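Local coordinates for protein RsfP (Uncultured bacterium, PDB 4GLJ) that probably catalyses the phosphate-dependent cleavage of methylthioadenosine, as a methylthioadenosine phosphorylase of the phosphorylase superfamily, and binds the dye rhodamine B, at residues Thr170-Glu175 against Asp194-Thr199; Ser95-Gly100 against Met198-Glu203; Val112-Met117 against Thr216-Thr221. One frame throughout, in Å; residues are numbered along the deposited sequence. Where two conformers were deposited one is given.

Contact 1. Residues Thr170-Glu175 against Asp194-Thr199; sequences TYVCIE and DIIGMT. With RHB (N-[9-(2-carboxyphenyl)-6-(diethylamino)-3H-xanthen-3-ylidene]-N-ethylethanaminium), chain C; PO4 (phosphate ion), chain D.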
loop_
_atom_site.group_PDB
_atom_site.type_symbol
_atom_site.label_atom_id
_atom_site.label_comp_id
_atom_site.label_asym_id
_atom_site.label_seq_id
_atom_site.Cartn_x
_atom_site.Cartn_y
_atom_site.Cartn_z
ATOM N N THR A 170 5.477 15.123 12.597
ATOM C CA THR A 170 4.851 13.936 12.002
ATOM C C THR A 170 5.867 13.092 11.233
ATOM O O THR A 170 6.551 13.644 10.357
ATOM C CB THR A 170 3.709 14.334 11.061
ATOM O OG1 THR A 170 2.704 14.929 11.865
ATOM C CG2 THR A 170 3.138 13.086 10.380
ATOM N N TYR A 171 5.983 11.792 11.589
ATOM C CA TYR A 171 6.916 10.816 10.967
ATOM C C TYR A 171 6.135 10.066 9.913
ATOM O O TYR A 171 5.141 9.420 10.211
ATOM C CB TYR A 171 7.385 9.818 12.048
ATOM C CG TYR A 171 8.312 8.643 11.672
ATOM C CD1 TYR A 171 7.865 7.540 10.861
ATOM C CD2 TYR A 171 9.603 8.556 12.213
ATOM C CE1 TYR A 171 8.722 6.426 10.587
ATOM C CE2 TYR A 171 10.428 7.425 11.948
ATOM C CZ TYR A 171 9.989 6.385 11.132
ATOM O OH TYR A 171 10.879 5.295 10.962
ATOM N N VAL A 172 6.605 10.112 8.652
ATOM C CA VAL A 172 5.923 9.282 7.648
ATOM C C VAL A 172 6.833 8.054 7.469
ATOM O O VAL A 172 8.022 8.189 7.251
ATOM C CB VAL A 172 5.651 10.029 6.307
ATOM C CG1 VAL A 172 6.942 10.558 5.723
ATOM C CG2 VAL A 172 5.061 9.028 5.284
ATOM N N CYS A 173 6.225 6.848 7.500
ATOM C CA CYS A 173 6.974 5.623 7.402
ATOM C C CYS A 173 6.702 5.045 6.030
ATOM O O CYS A 173 5.572 4.746 5.742
ATOM C CB CYS A 173 6.493 4.613 8.425
ATOM S SG CYS A 173 7.750 3.275 8.650
ATOM N N ILE A 174 7.773 4.775 5.273
ATOM C CA ILE A 174 7.604 4.208 3.937
ATOM C C ILE A 174 8.176 2.809 3.949
ATOM O O ILE A 174 8.910 2.387 4.903
ATOM C CB ILE A 174 8.297 5.100 2.861
ATOM C CG1 ILE A 174 9.840 5.135 3.070
ATOM C CG2 ILE A 174 7.636 6.511 2.790
ATOM C CD1 ILE A 174 10.590 5.643 1.815
ATOM N N GLU A 175 7.838 2.065 2.907
ATOM C CA GLU A 175 8.220 0.662 2.810
ATOM C C GLU A 175 9.746 0.511 2.619
ATOM O O GLU A 175 10.323 -0.342 3.245
ATOM C CB GLU A 175 7.460 -0.006 1.625
ATOM C CG GLU A 175 7.720 -1.510 1.491
ATOM C CD GLU A 175 7.383 -2.234 2.818
ATOM O OE1 GLU A 175 6.239 -2.081 3.283
ATOM O OE2 GLU A 175 8.229 -2.979 3.444
ATOM N N ASP A 194 7.048 15.713 8.513
ATOM C CA ASP A 194 8.240 16.494 8.857
ATOM C C ASP A 194 9.539 15.692 8.704
ATOM O O ASP A 194 10.581 16.261 8.391
ATOM C CB ASP A 194 8.097 16.955 10.316
ATOM C CG ASP A 194 6.897 17.895 10.492
ATOM O OD1 ASP A 194 5.967 17.571 11.271
ATOM O OD2 ASP A 194 6.871 18.956 9.787
ATOM N N ILE A 195 9.450 14.397 8.956
ATOM C CA ILE A 195 10.564 13.467 8.879
ATOM C C ILE A 195 10.035 12.145 8.250
ATOM O O ILE A 195 8.847 11.852 8.328
ATOM C CB ILE A 195 11.192 13.212 10.254
ATOM C CG1 ILE A 195 10.171 12.595 11.243
ATOM C CG2 ILE A 195 11.812 14.531 10.789
ATOM C CD1 ILE A 195 10.691 12.265 12.649
ATOM N N ILE A 196 10.962 11.395 7.666
ATOM C CA ILE A 196 10.726 10.188 6.957
ATOM C C ILE A 196 11.621 9.076 7.431
ATOM O O ILE A 196 12.881 9.206 7.495
ATOM C CB ILE A 196 10.821 10.408 5.411
ATOM C CG1 ILE A 196 10.600 9.064 4.639
ATOM C CG2 ILE A 196 12.144 11.055 5.004
ATOM C CD1 ILE A 196 9.995 9.348 3.283
ATOM N N GLY A 197 11.019 7.934 7.716
ATOM C CA GLY A 197 11.834 6.783 8.100
ATOM C C GLY A 197 11.183 5.509 7.516
ATOM O O GLY A 197 10.229 5.622 6.756
ATOM N N MET A 198 11.744 4.322 7.817
ATOM C CA MET A 198 11.245 3.072 7.179
ATOM C C MET A 198 10.837 2.044 8.200
ATOM O O MET A 198 10.452 0.914 7.815
ATOM C CB MET A 198 12.336 2.505 6.255
ATOM C CG MET A 198 12.756 3.493 5.144
ATOM S SD MET A 198 13.935 2.722 4.028
ATOM C CE MET A 198 14.216 4.087 2.931
ATOM N N THR A 199 10.980 2.373 9.494
ATOM C CA THR A 199 10.892 1.250 10.476
ATOM C C THR A 199 9.832 1.393 11.610
ATOM O O THR A 199 9.457 0.359 12.223
ATOM C CB THR A 199 12.269 1.016 11.197
ATOM O OG1 THR A 199 12.677 2.271 11.807
ATOM C CG2 THR A 199 13.311 0.590 10.241
HETATM O O2 RHB C . 21.091 11.423 3.980
HETATM C C26 RHB C . 22.217 10.941 4.241
HETATM C C19 RHB C . 22.219 9.530 4.762
HETATM C C14 RHB C . 21.066 8.797 4.639
HETATM C C15 RHB C . 21.024 7.489 5.106
HETATM C C16 RHB C . 22.121 6.909 5.733
HETATM C C17 RHB C . 23.286 7.652 5.879
HETATM C C18 RHB C . 23.320 8.957 5.397
HETATM C C9 RHB C . 19.883 9.353 3.940
HETATM C C8 RHB C . 20.058 10.157 2.712
HETATM C C13 RHB C . 21.353 10.410 2.282
HETATM C C12 RHB C . 21.565 11.182 1.152
HETATM C C11 RHB C . 20.491 11.696 0.434
HETATM N N1 RHB C . 20.817 12.469 -0.715
HETATM C C35 RHB C . 21.643 11.681 -1.654
HETATM C C36 RHB C . 23.100 12.103 -1.619
HETATM C C22 RHB C . 19.635 12.990 -1.437
HETATM C C23 RHB C . 19.822 12.860 -2.939
HETATM C C10 RHB C . 19.174 11.435 0.875
HETATM C C7 RHB C . 18.939 10.647 2.027
HETATM O O1 RHB C . 17.647 10.371 2.507
HETATM C C1 RHB C . 17.419 9.598 3.654
HETATM C C2 RHB C . 18.502 9.073 4.387
HETATM C C6 RHB C . 16.125 9.312 4.125
HETATM C C5 RHB C . 16.005 8.528 5.290
HETATM C C4 RHB C . 17.080 8.031 6.002
HETATM C C3 RHB C . 18.346 8.305 5.540
HETATM N N2 RHB C . 14.762 8.154 5.759
HETATM C C24 RHB C . 14.049 7.998 4.509
HETATM C C25 RHB C . 13.363 6.664 4.574
HETATM C C33 RHB C . 14.892 6.761 6.194
HETATM C C34 RHB C . 15.780 6.642 7.424
HETATM O O3 RHB C . 23.276 11.615 4.105
HETATM P P PO4 D . 16.156 2.821 11.528
HETATM O O1 PO4 D . 16.764 2.797 10.156
HETATM O O2 PO4 D . 17.134 3.664 12.312
HETATM O O3 PO4 D . 14.820 3.440 11.349
HETATM O O4 PO4 D . 16.047 1.439 12.163
#
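Tyr171, Val172 and Cys173 pair in parallel register with Ile195, Ile196 and Gly197, the two short strands inclined at 32° and joined by backbone bonds from Val172 N to Ile195 O, Gly197 N to Val172 O and Ile174 N to Gly197 O. At the start of the pairing Asp194 grips the backbone of Thr170 twice: its N donates to Thr170 O, and its carboxylate, through the anti lone pair of OD1, takes Thr170 N at 2.8 Å.

Tyr171 carries one face of the pair. With CG anti to the backbone N (chi1 177°), the ring runs over Gly197, whose N sits 3.9 Å above one ring face toward the rim. A CB built on Gly197 would lie 2.2 Å from Tyr171 OH. Beyond it, Tyr171 OH accepts a hydrogen bond from Thr199 N at 3.3 Å, tying down the turn that follows the strand, while Ile195 crosses the tyrosine at about a right angle, CD1 3.9 Å from Tyr171 CD2.

On the face of Val172 and Ile196, these two lie side by side; Ile174 CG2 reaches Ile196 CD1 at 3.7 Å. Ile196, through CG1 and CG2, and the extended Met198 chain pack on an ethyl group of rhodamine B, with Ile196 CG1 3.7 Å from its C25.

The two strands and helix 182-190 form a beta-alpha-beta unit; Tyr188 of that helix packs on Ile174 and Ile196, strand 111-119 bonds to the other edge of 169-173, and strand 92-101 flanks 195-197.

Contact 2. Residues Ser95-Gly100 against Met198-Glu203; sequences SVSAVG and MTNMPE. With RHB (N-[9-(2-carboxyphenyl)-6-(diethylamino)-3H-xanthen-3-ylidene]-N-ethylethanaminium), chain C; PO4 (phosphate ion), chain D.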
loop_
_atom_site.group_PDB
_atom_site.type_symbol
_atom_site.label_atom_id
_atom_site.label_comp_id
_atom_site.label_asym_id
_atom_site.label_seq_id
_atom_site.Cartn_x
_atom_site.Cartn_y
_atom_site.Cartn_z
ATOM N N SER A 95 12.159 3.966 20.863
ATOM C CA SER A 95 12.674 3.543 19.546
ATOM C C SER A 95 13.626 4.674 19.113
ATOM O O SER A 95 13.291 5.868 19.153
ATOM C CB SER A 95 11.495 3.552 18.541
ATOM O OG SER A 95 12.039 3.806 17.222
ATOM N N VAL A 96 14.801 4.308 18.696
ATOM C CA VAL A 96 15.776 5.275 18.322
ATOM C C VAL A 96 16.049 5.045 16.866
ATOM O O VAL A 96 16.536 3.966 16.512
ATOM C CB VAL A 96 17.075 5.142 19.141
ATOM C CG1 VAL A 96 18.033 6.234 18.646
ATOM C CG2 VAL A 96 16.784 5.262 20.667
ATOM N N SER A 97 15.652 6.005 16.018
ATOM C CA SER A 97 15.618 5.781 14.570
ATOM C C SER A 97 16.240 6.894 13.729
ATOM O O SER A 97 16.007 8.090 14.012
ATOM C CB SER A 97 14.172 5.681 14.153
ATOM O OG SER A 97 13.690 4.549 14.829
ATOM N N ALA A 98 16.946 6.497 12.661
ATOM C CA ALA A 98 17.563 7.464 11.755
ATOM C C ALA A 98 16.436 7.908 10.830
ATOM O O ALA A 98 15.607 7.051 10.372
ATOM C CB ALA A 98 18.685 6.826 10.927
ATOM N N VAL A 99 16.358 9.215 10.568
ATOM C CA VAL A 99 15.320 9.722 9.661
ATOM C C VAL A 99 15.890 10.754 8.701
ATOM O O VAL A 99 17.006 11.316 8.874
ATOM C CB VAL A 99 14.107 10.386 10.401
ATOM C CG1 VAL A 99 13.372 9.329 11.229
ATOM C CG2 VAL A 99 14.565 11.644 11.175
ATOM N N GLY A 100 15.146 10.942 7.625
ATOM C CA GLY A 100 15.416 12.049 6.727
ATOM C C GLY A 100 14.549 13.213 7.079
ATOM O O GLY A 100 13.430 13.050 7.538
ATOM N N MET A 198 11.744 4.322 7.817
ATOM C CA MET A 198 11.245 3.072 7.179
ATOM C C MET A 198 10.837 2.044 8.200
ATOM O O MET A 198 10.452 0.914 7.815
ATOM C CB MET A 198 12.336 2.505 6.255
ATOM C CG MET A 198 12.756 3.493 5.144
ATOM S SD MET A 198 13.935 2.722 4.028
ATOM C CE MET A 198 14.216 4.087 2.931
ATOM N N THR A 199 10.980 2.373 9.494
ATOM C CA THR A 199 10.892 1.250 10.476
ATOM C C THR A 199 9.832 1.393 11.610
ATOM O O THR A 199 9.457 0.359 12.223
ATOM C CB THR A 199 12.269 1.016 11.197
ATOM O OG1 THR A 199 12.677 2.271 11.807
ATOM C CG2 THR A 199 13.311 0.590 10.241
ATOM N N ASN A 200 9.388 2.620 11.933
ATOM C CA ASN A 200 8.586 2.761 13.141
ATOM C C ASN A 200 7.124 2.328 12.961
ATOM O O ASN A 200 6.396 2.205 13.944
ATOM C CB ASN A 200 8.771 4.160 13.758
ATOM C CG ASN A 200 10.162 4.283 14.472
ATOM O OD1 ASN A 200 10.245 4.866 15.532
ATOM N ND2 ASN A 200 11.213 3.571 13.961
ATOM N N MET A 201 6.735 1.999 11.728
ATOM C CA MET A 201 5.513 1.217 11.454
ATOM C C MET A 201 5.947 -0.085 10.812
ATOM O O MET A 201 6.725 -0.061 9.872
ATOM C CB MET A 201 4.555 1.992 10.534
ATOM C CG MET A 201 3.895 3.202 11.202
ATOM S SD MET A 201 2.603 2.585 12.337
ATOM C CE MET A 201 1.905 4.121 12.931
ATOM N N PRO A 202 5.451 -1.237 11.282
ATOM C CA PRO A 202 4.275 -1.369 12.176
ATOM C C PRO A 202 4.664 -1.415 13.662
ATOM O O PRO A 202 3.793 -1.646 14.469
ATOM C CB PRO A 202 3.682 -2.723 11.745
ATOM C CG PRO A 202 4.930 -3.514 11.428
ATOM C CD PRO A 202 5.791 -2.538 10.650
ATOM N N GLU A 203 5.935 -1.131 13.975
ATOM C CA GLU A 203 6.452 -1.247 15.388
ATOM C C GLU A 203 5.561 -0.474 16.357
ATOM O O GLU A 203 5.182 -1.045 17.404
ATOM C CB GLU A 203 7.870 -0.729 15.443
ATOM C CG GLU A 203 8.788 -1.355 16.448
ATOM C CD GLU A 203 10.207 -0.827 16.282
ATOM O OE1 GLU A 203 10.433 0.365 16.667
ATOM O OE2 GLU A 203 11.080 -1.529 15.691
HETATM O O2 RHB C . 21.091 11.423 3.980
HETATM C C26 RHB C . 22.217 10.941 4.241
HETATM C C19 RHB C . 22.219 9.530 4.762
HETATM C C14 RHB C . 21.066 8.797 4.639
HETATM C C15 RHB C . 21.024 7.489 5.106
HETATM C C16 RHB C . 22.121 6.909 5.733
HETATM C C17 RHB C . 23.286 7.652 5.879
HETATM C C18 RHB C . 23.320 8.957 5.397
HETATM C C9 RHB C . 19.883 9.353 3.940
HETATM C C8 RHB C . 20.058 10.157 2.712
HETATM C C13 RHB C . 21.353 10.410 2.282
HETATM C C12 RHB C . 21.565 11.182 1.152
HETATM C C11 RHB C . 20.491 11.696 0.434
HETATM N N1 RHB C . 20.817 12.469 -0.715
HETATM C C35 RHB C . 21.643 11.681 -1.654
HETATM C C36 RHB C . 23.100 12.103 -1.619
HETATM C C22 RHB C . 19.635 12.990 -1.437
HETATM C C23 RHB C . 19.822 12.860 -2.939
HETATM C C10 RHB C . 19.174 11.435 0.875
HETATM C C7 RHB C . 18.939 10.647 2.027
HETATM O O1 RHB C . 17.647 10.371 2.507
HETATM C C1 RHB C . 17.419 9.598 3.654
HETATM C C2 RHB C . 18.502 9.073 4.387
HETATM C C6 RHB C . 16.125 9.312 4.125
HETATM C C5 RHB C . 16.005 8.528 5.290
HETATM C C4 RHB C . 17.080 8.031 6.002
HETATM C C3 RHB C . 18.346 8.305 5.540
HETATM N N2 RHB C . 14.762 8.154 5.759
HETATM C C24 RHB C . 14.049 7.998 4.509
HETATM C C25 RHB C . 13.363 6.664 4.574
HETATM C C33 RHB C . 14.892 6.761 6.194
HETATM C C34 RHB C . 15.780 6.642 7.424
HETATM O O3 RHB C . 23.276 11.615 4.105
HETATM P P PO4 D . 16.156 2.821 11.528
HETATM O O1 PO4 D . 16.764 2.797 10.156
HETATM O O2 PO4 D . 17.134 3.664 12.312
HETATM O O3 PO4 D . 14.820 3.440 11.349
HETATM O O4 PO4 D . 16.047 1.439 12.163
#
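Thr199 approaches Ser97 hydroxyl to hydroxyl, 3.9 Å between Thr199 OG1 and Ser97 OG, in the loop between strand 195-197 and helix 200-209. Thr199 OG1 lies between the backbone N and the carbonyl carbon (chi1 56°) and donates a hydrogen bond to the phosphate ion at PO4 O3, 2.5 Å away, a length so short that it should be read with caution. On the opposing segment Ala98 N donates to another oxygen of that ion, PO4 O2, at 2.9 Å in a nearly straight bond of 174°. Ser22 N, Arg64 and His65 complete the grip. Further along the same strand, Ala98 O and Gly100 N approach the dye.

Asn200 carries the contact. Its amide spans two serines that point the same way from alternate positions of the strand: OD1 accepts from Ser95 OG at 2.7 Å, the hydroxyl tilted 32° from the carbonyl plane, and ND2 donates to Ser97 OG at 2.8 Å. Ser97 OG in turn donates to Ser95 OG, 3.0 Å away, which closes a ring of bonds, and a weak bond from ND2 reaches Thr199 OG1. This holds the chain leading into helix 200-209 against the central sheet of the phosphorylase fold, beside the phosphate site. OD1 also accepts from Thr216 OG1, and with both amide ends engaged the rotation of the group is fixed. An alanine here would probably leave the hydroxyls of Ser95, Ser97 and Thr216 without their amide partner and Thr199 OG1 without its weak bond.

After the cis peptide before Pro202, Glu203 reaches back to the strand: OE1, bonded to Tyr214 OH, comes within 3.8 Å of Ser95 CB, and OE2 makes a salt bridge with Arg64.

Contact 3. Residues Val112-Met117 against Thr216-Thr221; sequences VIPDQM and TLALVT. With RHB (N-[9-(2-carboxyphenyl)-6-(diethylamino)-3H-xanthen-3-ylidene]-N-ethylethanaminium), chain C.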
loop_
_atom_site.group_PDB
_atom_site.type_symbol
_atom_site.label_atom_id
_atom_site.label_comp_id
_atom_site.label_asym_id
_atom_site.label_seq_id
_atom_site.Cartn_x
_atom_site.Cartn_y
_atom_site.Cartn_z
ATOM N N VAL A 112 14.500 14.795 16.725
ATOM C CA VAL A 112 13.122 15.099 16.555
ATOM C C VAL A 112 12.364 14.071 17.399
ATOM O O VAL A 112 12.626 12.854 17.368
ATOM C CB VAL A 112 12.695 15.011 15.063
ATOM C CG1 VAL A 112 11.206 15.311 14.940
ATOM C CG2 VAL A 112 13.464 16.067 14.237
ATOM N N ILE A 113 11.418 14.577 18.173
ATOM C CA ILE A 113 10.539 13.677 18.953
ATOM C C ILE A 113 9.119 13.811 18.357
ATOM O O ILE A 113 8.355 14.712 18.716
ATOM C CB ILE A 113 10.466 14.093 20.483
ATOM C CG1 ILE A 113 11.875 14.337 21.041
ATOM C CG2 ILE A 113 9.671 13.060 21.309
ATOM C CD1 ILE A 113 12.766 13.160 20.852
ATOM N N PRO A 114 8.786 12.956 17.431
ATOM C CA PRO A 114 7.478 13.177 16.744
ATOM C C PRO A 114 6.307 12.872 17.667
ATOM O O PRO A 114 6.466 12.157 18.695
ATOM C CB PRO A 114 7.541 12.161 15.582
ATOM C CG PRO A 114 8.496 11.091 16.080
ATOM C CD PRO A 114 9.577 11.898 16.800
ATOM N N ASP A 115 5.150 13.483 17.385
ATOM C CA ASP A 115 3.994 13.122 18.143
ATOM C C ASP A 115 3.006 12.405 17.208
ATOM O O ASP A 115 2.022 11.835 17.691
ATOM C CB ASP A 115 3.364 14.367 18.815
ATOM C CG ASP A 115 2.842 15.391 17.799
ATOM O OD1 ASP A 115 3.358 15.508 16.664
ATOM O OD2 ASP A 115 1.885 16.094 18.126
ATOM N N GLN A 116 3.261 12.406 15.875
ATOM C CA GLN A 116 2.284 11.768 14.998
ATOM C C GLN A 116 3.038 10.916 14.020
ATOM O O GLN A 116 4.264 11.075 13.838
ATOM C CB GLN A 116 1.423 12.837 14.268
ATOM C CG GLN A 116 0.229 13.372 15.125
ATOM C CD GLN A 116 -0.741 12.206 15.485
ATOM O OE1 GLN A 116 -0.900 11.299 14.693
ATOM N NE2 GLN A 116 -1.314 12.214 16.700
ATOM N N MET A 117 2.296 10.090 13.290
ATOM C CA MET A 117 2.915 9.145 12.340
ATOM C C MET A 117 1.926 8.905 11.240
ATOM O O MET A 117 0.680 9.016 11.462
ATOM C CB MET A 117 3.142 7.799 13.004
ATOM C CG MET A 117 4.202 7.817 14.057
ATOM S SD MET A 117 4.290 6.202 14.799
ATOM C CE MET A 117 5.572 5.424 13.836
ATOM N N THR A 216 9.324 7.735 20.060
ATOM C CA THR A 216 10.461 7.646 19.106
ATOM C C THR A 216 11.412 8.822 19.372
ATOM O O THR A 216 10.970 9.943 19.537
ATOM C CB THR A 216 9.937 7.720 17.653
ATOM O OG1 THR A 216 9.181 6.493 17.394
ATOM C CG2 THR A 216 11.118 7.763 16.647
ATOM N N LEU A 217 12.687 8.504 19.463
ATOM C CA LEU A 217 13.727 9.523 19.378
ATOM C C LEU A 217 14.346 9.434 17.930
ATOM O O LEU A 217 15.068 8.486 17.614
ATOM C CB LEU A 217 14.806 9.232 20.442
ATOM C CG LEU A 217 16.069 10.118 20.424
ATOM C CD1 LEU A 217 15.651 11.543 20.749
ATOM C CD2 LEU A 217 17.106 9.633 21.435
ATOM N N ALA A 218 14.000 10.399 17.065
ATOM C CA ALA A 218 14.444 10.375 15.658
ATOM C C ALA A 218 15.729 11.193 15.520
ATOM O O ALA A 218 15.838 12.290 16.079
ATOM C CB ALA A 218 13.345 10.897 14.760
ATOM N N LEU A 219 16.665 10.652 14.771
ATOM C CA LEU A 219 17.952 11.264 14.546
ATOM C C LEU A 219 18.020 11.660 13.065
ATOM O O LEU A 219 17.994 10.822 12.191
ATOM C CB LEU A 219 19.055 10.228 14.818
ATOM C CG LEU A 219 18.895 9.387 16.101
ATOM C CD1 LEU A 219 20.106 8.468 16.262
ATOM C CD2 LEU A 219 18.755 10.323 17.294
ATOM N N VAL A 220 18.075 12.946 12.829
ATOM C CA VAL A 220 18.122 13.479 11.484
ATOM C C VAL A 220 19.469 13.242 10.857
ATOM O O VAL A 220 20.535 13.741 11.302
ATOM C CB VAL A 220 17.708 14.983 11.433
ATOM C CG1 VAL A 220 17.732 15.420 9.980
ATOM C CG2 VAL A 220 16.310 15.203 12.090
ATOM N N THR A 221 19.454 12.461 9.794
ATOM C CA THR A 221 20.717 12.101 9.173
ATOM C C THR A 221 20.948 12.860 7.883
ATOM O O THR A 221 22.092 12.947 7.384
ATOM C CB THR A 221 20.879 10.601 8.919
ATOM O OG1 THR A 221 19.704 10.107 8.268
ATOM C CG2 THR A 221 21.109 9.855 10.235
HETATM O O2 RHB C . 21.091 11.423 3.980
HETATM C C26 RHB C . 22.217 10.941 4.241
HETATM C C19 RHB C . 22.219 9.530 4.762
HETATM C C14 RHB C . 21.066 8.797 4.639
HETATM C C15 RHB C . 21.024 7.489 5.106
HETATM C C16 RHB C . 22.121 6.909 5.733
HETATM C C17 RHB C . 23.286 7.652 5.879
HETATM C C18 RHB C . 23.320 8.957 5.397
HETATM C C9 RHB C . 19.883 9.353 3.940
HETATM C C8 RHB C . 20.058 10.157 2.712
HETATM C C13 RHB C . 21.353 10.410 2.282
HETATM C C12 RHB C . 21.565 11.182 1.152
HETATM C C11 RHB C . 20.491 11.696 0.434
HETATM N N1 RHB C . 20.817 12.469 -0.715
HETATM C C35 RHB C . 21.643 11.681 -1.654
HETATM C C36 RHB C . 23.100 12.103 -1.619
HETATM C C22 RHB C . 19.635 12.990 -1.437
HETATM C C23 RHB C . 19.822 12.860 -2.939
HETATM C C10 RHB C . 19.174 11.435 0.875
HETATM C C7 RHB C . 18.939 10.647 2.027
HETATM O O1 RHB C . 17.647 10.371 2.507
HETATM C C1 RHB C . 17.419 9.598 3.654
HETATM C C2 RHB C . 18.502 9.073 4.387
HETATM C C6 RHB C . 16.125 9.312 4.125
HETATM C C5 RHB C . 16.005 8.528 5.290
HETATM C C4 RHB C . 17.080 8.031 6.002
HETATM C C3 RHB C . 18.346 8.305 5.540
HETATM N N2 RHB C . 14.762 8.154 5.759
HETATM C C24 RHB C . 14.049 7.998 4.509
HETATM C C25 RHB C . 13.363 6.664 4.574
HETATM C C33 RHB C . 14.892 6.761 6.194
HETATM C C34 RHB C . 15.780 6.642 7.424
HETATM O O3 RHB C . 23.276 11.615 4.105
HETATM O O HOH W 1 8.202 10.277 19.877
#
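Val112 and Ala218 form an antiparallel hydrogen-bonded pair, the point where strand 111-119 joins strand 213-221 in the mixed sheet of the phosphorylase fold. Both polar backbone atoms of each residue are used in the pair. Val112 N donates to Ala218 O at 2.9 Å, tilted 22° from the carbonyl plane, and Ala218 N returns the bond to Val112 O at 2.8 Å, nearly along the C=O axis. The strands run at 138° to each other, and this is the one bridge between the segments.

Two residues from this pair on each strand, a water bridges the gap. It donates to Pro114 O and accepts from Thr216 N, each at 2.8 Å, so the imino acid, with no N-H to give, is still linked to the neighbouring strand through its carbonyl. The Thr216 hydroxyl turns elsewhere and bonds to Asn200 OD1. On the far edges other strands take over: Ile113 pairs with His166 and Leu217 with Ser95, and at the end of the strand Thr221 OG1, in one of its two conformers, is bonded to Val99 O and stands close to the xanthene of rhodamine B.

The rest of the contact is mostly between carbon atoms. Val112 and Val220 cross with CG2 on CG2 at 3.7 Å, each of these methyls anti to the carbonyl carbon of its own residue. The Pro114 and Thr216 side chains cross at about a right angle, Pro114 CG 4.0 Å from Thr216 CB. Past the corner at Asp115 the chain enters another part of the sheet, where Gln116 reaches Ala183 of a second subunit. Among carbon pairs the closest is Ile113 CD1 to Leu217 CD1, 3.3 Å, tighter than usual van der Waals contact.

The three contacts cluster on one mixed sheet, their centres 7 to 9 Å apart, contact 2 bringing the chain leading into helix 200-209 to it. Along the chain come 95-100, 112-117, 170-175, 194-199 with 198-203, and 216-221, so contacts 2 and 3 interlock while contact 1 falls wholly between the two segments of contact 3. Contacts 1 and 2 share Met198 and Thr199, where strand 195-197 gives way to helix 200-209; Ile196 O probably bonds to Gly100 N across them. Contact 3 touches both, with probable hydrogen bonds Tyr171 N to Gln116 O and Leu217 N to Ser95 O. Residues distant in sequence thereby gather round the bound dye and, in contacts 1 and 2, the phosphate.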